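Local structure of ectonucleotide pyrophosphatase/phosphodiesterase family member 5 (Mus musculus, 5VEN) at residues L17-D22 and G169-E174; A122-G127 and L141-S146; T56-N61 and S223-T228. The protein is an ectoenzyme of the nucleotide pyrophosphatase/phosphodiesterase family, a zinc-binding hydrolase that probably cleaves phosphodiester bonds but has a restricted capacity to hydrolyse nucleotides. All coordinates share one frame; numbering follows the deposited sequence.

Contact 1 of 3, residues L17-D22 and G169-E174; sequences LVVSFD and GFLYWE. With ZN (zinc ion), chain L.
D22 OD2 meets two groups: it accepts a hydrogen bond from Y172 OH at 2.6 Å and lies 2.6 Å from a zinc ion. The hydroxyl reaches the carboxylate on its anti side, 27° out of its plane. The Y172 ring and the carboxylate stand 75° apart. D22 OD1 binds the same zinc more closely, at 2.0 Å, so Y172 is a second-shell residue that limits the turning of a first-shell ligand. T58, D224 and H225 supply the other protein ligands. D22 follows strand 17-21, which runs parallel to strand 169-173 in the central sheet of the alkaline phosphatase-like fold. The metal thus sits at the C-terminal ends of these strands. Five backbone bonds join them, V18 N to G169 O (2.9 Å) being the first. On one face, V18 and F170 lie side by side, with V18 CB 3.9 Å from F170 CD1. S20 OG on that face bonds to H62. On the other face, F21 CG lies beside its backbone N (chi1 -68°), which brings F21 CD1 to 3.8 Å from W173 CB. V19 CG1 lies over one face of the F21 ring, toward its rim. Helix 190-210 packs on V19, F21 and L171.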
loop_
_atom_site.group_PDB
_atom_site.type_symbol
_atom_site.label_atom_id
_atom_site.label_comp_id
_atom_site.label_asym_id
_atom_site.label_seq_id
_atom_site.Cartn_x
_atom_site.Cartn_y
_atom_site.Cartn_z
ATOM N N LEU A 17 6.889 -14.811 0.374
ATOM C CA LEU A 17 6.827 -13.850 1.467
ATOM C C LEU A 17 6.826 -12.445 0.872
ATOM O O LEU A 17 7.795 -12.069 0.195
ATOM C CB LEU A 17 8.022 -14.015 2.395
ATOM C CG LEU A 17 8.188 -12.938 3.459
ATOM C CD1 LEU A 17 6.964 -12.777 4.349
ATOM C CD2 LEU A 17 9.421 -13.197 4.302
ATOM N N VAL A 18 5.747 -11.696 1.108
ATOM C CA VAL A 18 5.624 -10.307 0.662
ATOM C C VAL A 18 5.915 -9.413 1.860
ATOM O O VAL A 18 5.267 -9.522 2.909
ATOM C CB VAL A 18 4.237 -10.013 0.066
ATOM C CG1 VAL A 18 4.195 -8.578 -0.436
ATOM C CG2 VAL A 18 3.875 -11.021 -1.062
ATOM N N VAL A 19 6.891 -8.525 1.693
ATOM C CA VAL A 19 7.295 -7.581 2.711
ATOM C C VAL A 19 6.945 -6.182 2.222
ATOM O O VAL A 19 7.332 -5.795 1.113
ATOM C CB VAL A 19 8.797 -7.664 3.008
ATOM C CG1 VAL A 19 9.118 -6.687 4.125
ATOM C CG2 VAL A 19 9.221 -9.045 3.399
ATOM N N SER A 20 6.244 -5.419 3.040
ATOM C CA SER A 20 5.959 -4.020 2.741
ATOM C C SER A 20 6.595 -3.147 3.816
ATOM O O SER A 20 6.249 -3.264 5.006
ATOM C CB SER A 20 4.472 -3.755 2.655
ATOM O OG SER A 20 4.265 -2.366 2.480
ATOM N N PHE A 21 7.554 -2.317 3.396
ATOM C CA PHE A 21 8.052 -1.223 4.222
ATOM C C PHE A 21 7.251 -0.002 3.824
ATOM O O PHE A 21 7.397 0.477 2.696
ATOM C CB PHE A 21 9.545 -1.005 4.000
ATOM C CG PHE A 21 10.404 -2.121 4.497
ATOM C CD1 PHE A 21 10.596 -2.326 5.867
ATOM C CD2 PHE A 21 11.038 -2.973 3.606
ATOM C CE1 PHE A 21 11.409 -3.367 6.311
ATOM C CE2 PHE A 21 11.854 -3.989 4.067
ATOM C CZ PHE A 21 12.008 -4.210 5.391
ATOM N N ASP A 22 6.355 0.454 4.705
ATOM C CA ASP A 22 5.422 1.519 4.352
ATOM C C ASP A 22 6.170 2.762 3.876
ATOM O O ASP A 22 7.153 3.175 4.494
ATOM C CB ASP A 22 4.533 1.848 5.553
ATOM C CG ASP A 22 3.235 2.487 5.138
ATOM O OD1 ASP A 22 3.298 3.544 4.474
ATOM O OD2 ASP A 22 2.153 1.939 5.425
ATOM N N GLY A 169 3.235 -15.654 3.152
ATOM C CA GLY A 169 3.370 -14.766 4.283
ATOM C C GLY A 169 3.351 -13.302 3.871
ATOM O O GLY A 169 3.774 -12.935 2.767
ATOM N N PHE A 170 2.882 -12.464 4.789
ATOM C CA PHE A 170 2.841 -11.019 4.629
ATOM C C PHE A 170 3.476 -10.382 5.856
ATOM O O PHE A 170 3.064 -10.647 6.994
ATOM C CB PHE A 170 1.405 -10.508 4.470
ATOM C CG PHE A 170 0.750 -10.966 3.223
ATOM C CD1 PHE A 170 0.928 -10.267 2.038
ATOM C CD2 PHE A 170 -0.033 -12.124 3.227
ATOM C CE1 PHE A 170 0.328 -10.689 0.858
ATOM C CE2 PHE A 170 -0.633 -12.561 2.042
ATOM C CZ PHE A 170 -0.457 -11.851 0.867
ATOM N N LEU A 171 4.456 -9.525 5.620
ATOM C CA LEU A 171 5.166 -8.854 6.695
ATOM C C LEU A 171 5.158 -7.362 6.433
ATOM O O LEU A 171 5.405 -6.926 5.303
ATOM C CB LEU A 171 6.609 -9.375 6.783
ATOM C CG LEU A 171 7.591 -8.661 7.695
ATOM C CD1 LEU A 171 7.215 -8.771 9.157
ATOM C CD2 LEU A 171 8.996 -9.221 7.449
ATOM N N TYR A 172 4.886 -6.581 7.477
ATOM C CA TYR A 172 4.693 -5.148 7.317
ATOM C C TYR A 172 5.448 -4.397 8.406
ATOM O O TYR A 172 5.549 -4.864 9.562
ATOM C CB TYR A 172 3.205 -4.823 7.374
ATOM C CG TYR A 172 2.856 -3.346 7.426
ATOM C CD1 TYR A 172 2.831 -2.549 6.278
ATOM C CD2 TYR A 172 2.485 -2.774 8.633
ATOM C CE1 TYR A 172 2.489 -1.222 6.341
ATOM C CE2 TYR A 172 2.104 -1.453 8.703
ATOM C CZ TYR A 172 2.129 -0.679 7.567
ATOM O OH TYR A 172 1.772 0.624 7.662
ATOM N N TRP A 173 5.988 -3.233 8.019
ATOM C CA TRP A 173 6.712 -2.342 8.912
ATOM C C TRP A 173 6.367 -0.897 8.544
ATOM O O TRP A 173 6.197 -0.585 7.368
ATOM C CB TRP A 173 8.206 -2.608 8.781
ATOM C CG TRP A 173 9.062 -1.864 9.758
ATOM C CD1 TRP A 173 10.024 -0.918 9.470
ATOM C CD2 TRP A 173 9.036 -1.979 11.189
ATOM N NE1 TRP A 173 10.599 -0.466 10.643
ATOM C CE2 TRP A 173 10.005 -1.097 11.704
ATOM C CE3 TRP A 173 8.293 -2.753 12.087
ATOM C CZ2 TRP A 173 10.250 -0.969 13.083
ATOM C CZ3 TRP A 173 8.547 -2.613 13.450
ATOM C CH2 TRP A 173 9.510 -1.725 13.925
ATOM N N GLU A 174 6.262 -0.020 9.560
ATOM C CA GLU A 174 5.703 1.310 9.389
ATOM C C GLU A 174 6.703 2.352 8.909
ATOM O O GLU A 174 6.292 3.486 8.641
ATOM C CB GLU A 174 5.109 1.766 10.700
ATOM C CG GLU A 174 3.891 0.954 11.156
ATOM C CD GLU A 174 4.222 -0.393 11.847
ATOM O OE1 GLU A 174 3.312 -1.224 12.059
ATOM O OE2 GLU A 174 5.382 -0.647 12.192
HETATM ZN ZN ZN L . 1.522 3.744 3.597
HETATM O O HOH W 1 1.257 5.629 5.313
#

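Contact 2 of 3, residues A122-G127 and L141-S146; sequences AAMWPG and LPYNES. With ZN (zinc ion), chain M; NAG (2-acetamido-2-deoxy-beta-D-glucopyranose), chain O.
L141 N donates to A122 O at 3.2 Å, a somewhat bent bond with 141° at the hydrogen. Water 2 adds a second polar link: it accepts from M124 N at 2.9 Å and lies 2.6 Å from L141 O. A weak bond runs from N144 N to M124 SD at 3.6 Å. Apolar packing centres on M124. Its chain bends at chi2 (-51°), which turns the methyl end in against the loop. M124 CE rests 3.8 Å from L141 CB and also meets the carbonyl oxygens of P142 and N144. A123 CB touches L141 CD1 from the strand side. Segment 122-127 takes in the end of strand 120-123 of the central sheet and the turn after it, and segment 141-146 is the loop leading from strand 139-140 to helix 149-160. The aromatic contact is of the Met-aromatic kind: M124 SD is 5.0 Å from the centroid of the Y143 ring, 49° off its normal. M124 O lies at the edge of that ring, and Y143 OH bonds to E174. The loop is also modified and metal-bound. N144, in an N-X-S sequon, carries a GlcNAc on ND2. Its OD1 accepts from S146 N at 3.0 Å in an Asx turn. E145 OE2 binds a zinc ion together with D178 and water 3.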
loop_
_atom_site.group_PDB
_atom_site.type_symbol
_atom_site.label_atom_id
_atom_site.label_comp_id
_atom_site.label_asym_id
_atom_site.label_seq_id
_atom_site.Cartn_x
_atom_site.Cartn_y
_atom_site.Cartn_z
ATOM N N ALA A 122 0.117 -13.598 8.420
ATOM C CA ALA A 122 0.282 -12.150 8.319
ATOM C C ALA A 122 0.807 -11.558 9.609
ATOM O O ALA A 122 0.251 -11.813 10.686
ATOM C CB ALA A 122 -1.038 -11.473 7.950
ATOM N N ALA A 123 1.854 -10.724 9.497
ATOM C CA ALA A 123 2.480 -10.049 10.634
ATOM C C ALA A 123 2.367 -8.541 10.407
ATOM O O ALA A 123 3.271 -7.900 9.857
ATOM C CB ALA A 123 3.907 -10.499 10.829
ATOM N N MET A 124 1.194 -7.999 10.762
ATOM C CA MET A 124 0.792 -6.578 10.826
ATOM C C MET A 124 0.396 -5.995 9.467
ATOM O O MET A 124 0.216 -4.779 9.333
ATOM C CB MET A 124 1.889 -5.736 11.491
ATOM C CG MET A 124 2.291 -6.283 12.868
ATOM S SD MET A 124 0.870 -6.566 13.931
ATOM C CE MET A 124 1.660 -6.879 15.508
ATOM N N TRP A 125 0.201 -6.825 8.467
ATOM C CA TRP A 125 -0.209 -6.363 7.156
ATOM C C TRP A 125 -1.568 -5.665 7.228
ATOM O O TRP A 125 -2.526 -6.245 7.760
ATOM C CB TRP A 125 -0.282 -7.551 6.210
ATOM C CG TRP A 125 -0.600 -7.190 4.783
ATOM C CD1 TRP A 125 -1.833 -7.033 4.232
ATOM C CD2 TRP A 125 0.339 -6.953 3.728
ATOM N NE1 TRP A 125 -1.722 -6.692 2.897
ATOM C CE2 TRP A 125 -0.400 -6.659 2.563
ATOM C CE3 TRP A 125 1.730 -6.961 3.654
ATOM C CZ2 TRP A 125 0.209 -6.373 1.340
ATOM C CZ3 TRP A 125 2.332 -6.680 2.421
ATOM C CH2 TRP A 125 1.574 -6.418 1.296
ATOM N N PRO A 126 -1.699 -4.456 6.686
ATOM C CA PRO A 126 -2.984 -3.738 6.720
ATOM C C PRO A 126 -4.149 -4.589 6.236
ATOM O O PRO A 126 -4.138 -5.117 5.117
ATOM C CB PRO A 126 -2.732 -2.537 5.786
ATOM C CG PRO A 126 -1.319 -2.270 5.975
ATOM C CD PRO A 126 -0.648 -3.629 6.083
ATOM N N GLY A 127 -5.172 -4.703 7.076
ATOM C CA GLY A 127 -6.348 -5.471 6.743
ATOM C C GLY A 127 -6.277 -6.957 7.041
ATOM O O GLY A 127 -7.298 -7.637 6.941
ATOM N N LEU A 141 -1.418 -11.682 13.401
ATOM C CA LEU A 141 -1.233 -10.892 14.613
ATOM C C LEU A 141 -2.267 -9.777 14.689
ATOM O O LEU A 141 -2.480 -9.060 13.700
ATOM C CB LEU A 141 0.161 -10.278 14.663
ATOM C CG LEU A 141 1.336 -11.238 14.452
ATOM C CD1 LEU A 141 2.603 -10.459 14.584
ATOM C CD2 LEU A 141 1.340 -12.430 15.440
ATOM N N PRO A 142 -2.920 -9.561 15.825
ATOM C CA PRO A 142 -3.712 -8.331 15.973
ATOM C C PRO A 142 -2.804 -7.135 15.752
ATOM O O PRO A 142 -1.665 -7.109 16.233
ATOM C CB PRO A 142 -4.221 -8.404 17.419
ATOM C CG PRO A 142 -4.026 -9.843 17.857
ATOM C CD PRO A 142 -2.844 -10.344 17.078
ATOM N N TYR A 143 -3.287 -6.145 14.998
ATOM C CA TYR A 143 -2.415 -5.036 14.654
ATOM C C TYR A 143 -1.958 -4.293 15.902
ATOM O O TYR A 143 -2.766 -3.875 16.745
ATOM C CB TYR A 143 -3.084 -4.065 13.670
ATOM C CG TYR A 143 -2.069 -3.004 13.297
ATOM C CD1 TYR A 143 -2.080 -1.759 13.898
ATOM C CD2 TYR A 143 -1.026 -3.313 12.445
ATOM C CE1 TYR A 143 -1.103 -0.799 13.578
ATOM C CE2 TYR A 143 -0.055 -2.384 12.111
ATOM C CZ TYR A 143 -0.089 -1.123 12.701
ATOM O OH TYR A 143 0.866 -0.173 12.434
ATOM N N ASN A 144 -0.650 -4.101 15.998
ATOM C CA ASN A 144 -0.059 -3.358 17.093
ATOM C C ASN A 144 1.286 -2.804 16.613
ATOM O O ASN A 144 2.269 -3.544 16.436
ATOM C CB ASN A 144 0.067 -4.257 18.322
ATOM C CG ASN A 144 0.624 -3.539 19.496
ATOM O OD1 ASN A 144 1.191 -2.464 19.372
ATOM N ND2 ASN A 144 0.470 -4.131 20.657
ATOM N N GLU A 145 1.329 -1.489 16.387
ATOM C CA GLU A 145 2.508 -0.859 15.811
ATOM C C GLU A 145 3.726 -0.976 16.726
ATOM O O GLU A 145 4.865 -0.879 16.245
ATOM C CB GLU A 145 2.200 0.624 15.521
ATOM C CG GLU A 145 3.347 1.382 14.925
ATOM C CD GLU A 145 2.934 2.715 14.267
ATOM O OE1 GLU A 145 1.739 3.097 14.366
ATOM O OE2 GLU A 145 3.803 3.384 13.645
ATOM N N SER A 146 3.520 -1.181 18.026
ATOM C CA SER A 146 4.631 -1.260 18.967
ATOM C C SER A 146 5.398 -2.577 18.887
ATOM O O SER A 146 6.489 -2.665 19.451
ATOM C CB SER A 146 4.121 -1.069 20.401
ATOM O OG SER A 146 3.478 0.182 20.540
HETATM ZN ZN ZN M . 3.273 4.824 12.596
HETATM C C1 NAG O . 1.002 -3.558 21.864
HETATM C C2 NAG O . 0.039 -3.807 22.985
HETATM C C3 NAG O . 0.526 -3.117 24.247
HETATM C C4 NAG O . 1.927 -3.617 24.596
HETATM C C5 NAG O . 2.874 -3.500 23.400
HETATM C C6 NAG O . 4.231 -4.138 23.628
HETATM C C7 NAG O . -1.653 -2.235 22.088
HETATM C C8 NAG O . -3.101 -2.072 21.728
HETATM N N2 NAG O . -1.319 -3.412 22.628
HETATM O O3 NAG O . -0.382 -3.430 25.289
HETATM O O4 NAG O . 2.486 -2.815 25.627
HETATM O O5 NAG O . 2.303 -4.098 22.219
HETATM O O6 NAG O . 4.135 -5.519 23.951
HETATM O O7 NAG O . -0.831 -1.341 21.903
HETATM O O HOH W 2 -1.465 -9.004 11.290
HETATM O O HOH W 3 2.155 4.104 10.990
#

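Contact 3 of 3, residues T56-N61 and S223-T228; sequences TKTYPN and SDHGMT. With ZN (zinc ion), chain L.
T58 meets D224 and H225 through a shared zinc ion, so this is a metal-bridged contact between the start of helix 58-67 and the loop after strand 217-222. T58 OG1 binds the zinc at 1.9 Å, D224 OD2 at 1.9 Å and H225 NE2 at 2.0 Å. D22 is the fourth protein ligand, and water 1 is a longer ligand, 2.6 Å from the zinc. T58 OG1 and D224 OD2 come within 3.0 Å because both face the metal. T58 OG1 also lies in plane at the edge of the H225 ring. H225 CG sits between its own backbone N and carbonyl carbon (chi1 53°), which swings the imidazole toward the zinc. H225 ND1 donates to G226 O at 2.8 Å, in the ring plane and on a carbonyl lone pair, which fixes the ring's rotation. D224 OD1 stands over one face of the same ring, toward its rim, and accepts from G23 N. N61 ND2 donates to K57 O at 3.1 Å, in the plane of both groups, and its backbone N bonds to the same oxygen. N61 CG packs 3.3 Å from D224 O, while N61 OD1 accepts from V53 N. An alanine here removes the amide, which would probably leave K57 O with the backbone N61 N alone, V53 N without this acceptor and a gap beside D224 O. Such a site fits the two-zinc centre of the alkaline phosphatase clan, with the second zinc held by D177, H181 and H325. T56 O, two residues before T58, accepts from H325 ND1 of the second site. Helix 177-183 borders the loop through D177 and H181. Just after strand 217-222, S223 OG bonds to F21 O at the end of strand 15-21.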
loop_
_atom_site.group_PDB
_atom_site.type_symbol
_atom_site.label_atom_id
_atom_site.label_comp_id
_atom_site.label_asym_id
_atom_site.label_seq_id
_atom_site.Cartn_x
_atom_site.Cartn_y
_atom_site.Cartn_z
ATOM N N THR A 56 -2.994 7.468 -3.408
ATOM C CA THR A 56 -1.727 6.790 -3.102
ATOM C C THR A 56 -1.509 6.789 -1.583
ATOM O O THR A 56 -0.520 7.329 -1.029
ATOM C CB THR A 56 -0.576 7.453 -3.876
ATOM O OG1 THR A 56 -0.588 8.861 -3.607
ATOM C CG2 THR A 56 -0.717 7.158 -5.360
ATOM N N LYS A 57 -2.471 6.160 -0.888
ATOM C CA LYS A 57 -2.503 5.984 0.562
ATOM C C LYS A 57 -2.397 4.500 0.918
ATOM O O LYS A 57 -2.479 3.616 0.054
ATOM C CB LYS A 57 -3.783 6.555 1.199
ATOM C CG LYS A 57 -4.007 8.061 1.068
ATOM C CD LYS A 57 -3.172 8.885 1.971
ATOM C CE LYS A 57 -3.663 10.316 1.944
ATOM N NZ LYS A 57 -2.990 11.049 2.975
ATOM N N THR A 58 -2.224 4.250 2.222
ATOM C CA THR A 58 -1.803 2.939 2.721
ATOM C C THR A 58 -2.879 1.868 2.513
ATOM O O THR A 58 -2.589 0.797 1.974
ATOM C CB THR A 58 -1.425 3.045 4.195
ATOM O OG1 THR A 58 -0.249 3.887 4.330
ATOM C CG2 THR A 58 -1.081 1.703 4.800
ATOM N N TYR A 59 -4.094 2.114 2.974
ATOM C CA TYR A 59 -5.075 1.015 2.939
ATOM C C TYR A 59 -5.547 0.714 1.517
ATOM O O TYR A 59 -5.570 -0.476 1.139
ATOM C CB TYR A 59 -6.220 1.293 3.916
ATOM C CG TYR A 59 -5.834 0.757 5.283
ATOM C CD1 TYR A 59 -4.643 1.122 5.901
ATOM C CD2 TYR A 59 -6.568 -0.218 5.882
ATOM C CE1 TYR A 59 -4.284 0.573 7.152
ATOM C CE2 TYR A 59 -6.225 -0.738 7.082
ATOM C CZ TYR A 59 -5.093 -0.364 7.718
ATOM O OH TYR A 59 -4.799 -0.974 8.927
ATOM N N PRO A 60 -5.799 1.712 0.661
ATOM C CA PRO A 60 -6.125 1.385 -0.738
ATOM C C PRO A 60 -5.027 0.588 -1.412
ATOM O O PRO A 60 -5.302 -0.363 -2.156
ATOM C CB PRO A 60 -6.329 2.767 -1.398
ATOM C CG PRO A 60 -6.738 3.659 -0.295
ATOM C CD PRO A 60 -5.968 3.149 0.940
ATOM N N ASN A 61 -3.757 0.957 -1.177
ATOM C CA ASN A 61 -2.704 0.316 -1.937
ATOM C C ASN A 61 -2.344 -1.061 -1.421
ATOM O O ASN A 61 -2.067 -1.959 -2.248
ATOM C CB ASN A 61 -1.479 1.224 -2.020
ATOM C CG ASN A 61 -1.607 2.144 -3.217
ATOM O OD1 ASN A 61 -1.346 1.744 -4.350
ATOM N ND2 ASN A 61 -2.186 3.308 -3.001
ATOM N N SER A 223 6.333 -1.770 -1.392
ATOM C CA SER A 223 5.735 -0.763 -0.537
ATOM C C SER A 223 4.425 -0.368 -1.176
ATOM O O SER A 223 4.088 -0.829 -2.270
ATOM C CB SER A 223 6.700 0.417 -0.336
ATOM O OG SER A 223 6.179 1.370 0.572
ATOM N N ASP A 224 3.703 0.507 -0.496
ATOM C CA ASP A 224 2.404 0.983 -0.918
ATOM C C ASP A 224 2.430 2.304 -1.680
ATOM O O ASP A 224 1.579 2.532 -2.547
ATOM C CB ASP A 224 1.490 1.107 0.303
ATOM C CG ASP A 224 2.061 1.896 1.477
ATOM O OD1 ASP A 224 3.288 2.193 1.537
ATOM O OD2 ASP A 224 1.240 2.239 2.381
ATOM N N HIS A 225 3.434 3.140 -1.425
ATOM C CA HIS A 225 3.499 4.476 -2.021
ATOM C C HIS A 225 4.827 5.092 -1.578
ATOM O O HIS A 225 5.552 4.551 -0.716
ATOM C CB HIS A 225 2.356 5.380 -1.556
ATOM C CG HIS A 225 2.270 5.439 -0.066
ATOM N ND1 HIS A 225 3.207 6.088 0.722
ATOM C CD2 HIS A 225 1.421 4.815 0.787
ATOM C CE1 HIS A 225 2.945 5.843 1.996
ATOM N NE2 HIS A 225 1.874 5.055 2.068
ATOM N N GLY A 226 5.120 6.243 -2.170
ATOM C CA GLY A 226 6.293 7.058 -1.812
ATOM C C GLY A 226 5.928 8.190 -0.881
ATOM O O GLY A 226 5.126 8.041 0.046
ATOM N N MET A 227 6.504 9.354 -1.147
ATOM C CA MET A 227 6.428 10.477 -0.233
ATOM C C MET A 227 6.933 11.710 -0.984
ATOM O O MET A 227 7.882 11.597 -1.767
ATOM C CB MET A 227 7.288 10.211 1.021
ATOM C CG MET A 227 7.070 11.219 2.152
ATOM S SD MET A 227 5.534 11.087 3.088
ATOM C CE MET A 227 5.733 9.464 3.795
ATOM N N THR A 228 6.332 12.866 -0.712
ATOM C CA THR A 228 6.776 14.125 -1.308
ATOM C C THR A 228 6.879 15.212 -0.228
ATOM O O THR A 228 6.191 15.195 0.792
ATOM C CB THR A 228 5.861 14.552 -2.518
ATOM O OG1 THR A 228 6.537 15.545 -3.327
ATOM C CG2 THR A 228 4.575 15.183 -2.083
HETATM ZN ZN ZN L . 1.522 3.744 3.597
HETATM O O HOH W 1 1.257 5.629 5.313
#

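In the fold
The segments come along the chain as 17-22, 56-61, 122-127, 141-146, 169-174 and 223-228. Contacts 1 and 3 therefore interleave, and contact 2 is nested inside both. The centres of contact 1 and contact 2 are about 10 Å apart. Between contact 1 and contact 3 the centres are about 13 Å apart. Contacts 1 and 2 share the central sheet, where strand 168-173 lies between 120-123 and 15-21. F170 O with A123 N joins them. P126 packs on Y59 between 2 and 3. Contacts 1 and 3 bring three distant parts of the sequence (17-22, 56-61 and 223-228) to one zinc, while contact 2 carries a ligand of a separate zinc, E145.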